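Local atomic coordinates of globin II, extracellular (PDB entry 1X9F), a protein that probably carries oxygen as a haem-binding globin subunit of the giant extracellular haemoglobin (erythrocruorin) of the earthworm Lumbricus terrestris. Residues H115-A118 and A119-R123. Residues are numbered along the deposited sequence; the frame is centred on the assembly and turned at random.
Sequences HVVA and AQLGR
Val-117 and Leu-121, one helical turn apart, supply the apolar contact of this helix end: their side chains run side by side in the same direction, and Val-117 CG1 meets Leu-121 CD1 at 3.7 Å. The valine torsion explains which branch touches, for CG1 sits opposite the backbone N and beside the carbonyl carbon (chi1 163°), on the side facing the next turn. Leu-121 goes on to Glu-15, Arg-18 and Ala-19 of helix 6-20, while Val-117 meets Tyr-125 in the following loop.

Gln-120 lays its CG over the Val-116 carbonyl, and the chain bends at chi2 (-74°), so that the amide end leads away from the preceding turn. Contacts with Phe-29 of helix 23-40 and Ala-19 of helix 6-20 place this side chain between the two helices.

The backbone evidence is a run of three i to i+4 bonds. Ala-119 N donates to His-115 O at 3.1 Å, Gln-120 N to Val-116 O at 2.9 Å, and Leu-121 N to Val-117 O at 3.0 Å. Beyond them Gly-122 takes a positive phi and breaks the helical path, with a weak bond from its N to Ala-119 O at 3.4 Å.

With Val-116 packed on Phe-29, Ala-32 and Ile-33 of helix 23-40, this is the glycine-terminated C-terminal turn of helix 103-121, set against neighbouring helices of the all-helical globin fold.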
loop_
_atom_site.group_PDB
_atom_site.type_symbol
_atom_site.label_atom_id
_atom_site.label_comp_id
_atom_site.label_asym_id
_atom_site.label_seq_id
_atom_site.Cartn_x
_atom_site.Cartn_y
_atom_site.Cartn_z
ATOM N N HIS B 115 -28.319 29.383 -21.070
ATOM C CA HIS B 115 -27.104 29.910 -21.626
ATOM C C HIS B 115 -25.901 29.590 -20.756
ATOM O O HIS B 115 -24.868 29.122 -21.240
ATOM C CB HIS B 115 -27.261 31.408 -21.746
ATOM C CG HIS B 115 -26.042 32.088 -22.253
ATOM N ND1 HIS B 115 -25.583 31.910 -23.539
ATOM C CD2 HIS B 115 -25.178 32.937 -21.652
ATOM C CE1 HIS B 115 -24.489 32.629 -23.712
ATOM N NE2 HIS B 115 -24.224 33.263 -22.583
ATOM N N VAL B 116 -26.051 29.860 -19.466
ATOM C CA VAL B 116 -25.008 29.598 -18.501
ATOM C C VAL B 116 -24.781 28.087 -18.372
ATOM O O VAL B 116 -23.636 27.639 -18.356
ATOM C CB VAL B 116 -25.321 30.279 -17.150
ATOM C CG1 VAL B 116 -24.236 29.990 -16.135
ATOM C CG2 VAL B 116 -25.464 31.791 -17.337
ATOM N N VAL B 117 -25.861 27.307 -18.320
ATOM C CA VAL B 117 -25.744 25.848 -18.265
ATOM C C VAL B 117 -25.027 25.292 -19.501
ATOM O O VAL B 117 -24.128 24.457 -19.365
ATOM C CB VAL B 117 -27.117 25.167 -18.011
ATOM C CG1 VAL B 117 -27.076 23.690 -18.359
ATOM C CG2 VAL B 117 -27.533 25.351 -16.556
ATOM N N ALA B 118 -25.399 25.767 -20.691
ATOM C CA ALA B 118 -24.703 25.393 -21.930
ATOM C C ALA B 118 -23.193 25.640 -21.848
ATOM O O ALA B 118 -22.398 24.805 -22.285
ATOM C CB ALA B 118 -25.290 26.135 -23.122
ATOM N N ALA B 119 -22.809 26.790 -21.299
ATOM C CA ALA B 119 -21.400 27.131 -21.140
ATOM C C ALA B 119 -20.707 26.223 -20.121
ATOM O O ALA B 119 -19.641 25.679 -20.405
ATOM C CB ALA B 119 -21.259 28.574 -20.751
ATOM N N GLN B 120 -21.326 26.066 -18.950
ATOM C CA GLN B 120 -20.860 25.169 -17.887
ATOM C C GLN B 120 -20.557 23.737 -18.328
ATOM O O GLN B 120 -19.574 23.141 -17.886
ATOM C CB GLN B 120 -21.920 25.103 -16.791
ATOM C CG GLN B 120 -21.952 26.306 -15.889
ATOM C CD GLN B 120 -20.791 26.319 -14.933
ATOM O OE1 GLN B 120 -20.411 25.276 -14.401
ATOM N NE2 GLN B 120 -20.218 27.492 -14.707
ATOM N N LEU B 121 -21.412 23.183 -19.180
ATOM C CA LEU B 121 -21.284 21.785 -19.576
ATOM C C LEU B 121 -20.768 21.610 -20.995
ATOM O O LEU B 121 -20.552 20.475 -21.426
ATOM C CB LEU B 121 -22.622 21.057 -19.416
ATOM C CG LEU B 121 -23.352 21.253 -18.082
ATOM C CD1 LEU B 121 -24.786 20.758 -18.200
ATOM C CD2 LEU B 121 -22.637 20.558 -16.918
ATOM N N GLY B 122 -20.560 22.712 -21.713
ATOM C CA GLY B 122 -20.099 22.648 -23.100
ATOM C C GLY B 122 -21.095 21.921 -23.984
ATOM O O GLY B 122 -22.255 22.331 -24.086
ATOM N N ARG B 123 -20.651 20.831 -24.606
ATOM C CA ARG B 123 -21.517 20.033 -25.479
ATOM C C ARG B 123 -22.600 19.268 -24.729
ATOM O O ARG B 123 -23.718 19.119 -25.228
ATOM C CB ARG B 123 -20.694 19.033 -26.297
ATOM C CG ARG B 123 -19.755 19.675 -27.298
ATOM C CD ARG B 123 -19.291 18.743 -28.398
ATOM N NE ARG B 123 -18.663 19.486 -29.489
ATOM C CZ ARG B 123 -18.410 18.991 -30.695
ATOM N NH1 ARG B 123 -18.732 17.736 -30.991
ATOM N NH2 ARG B 123 -17.834 19.755 -31.615
#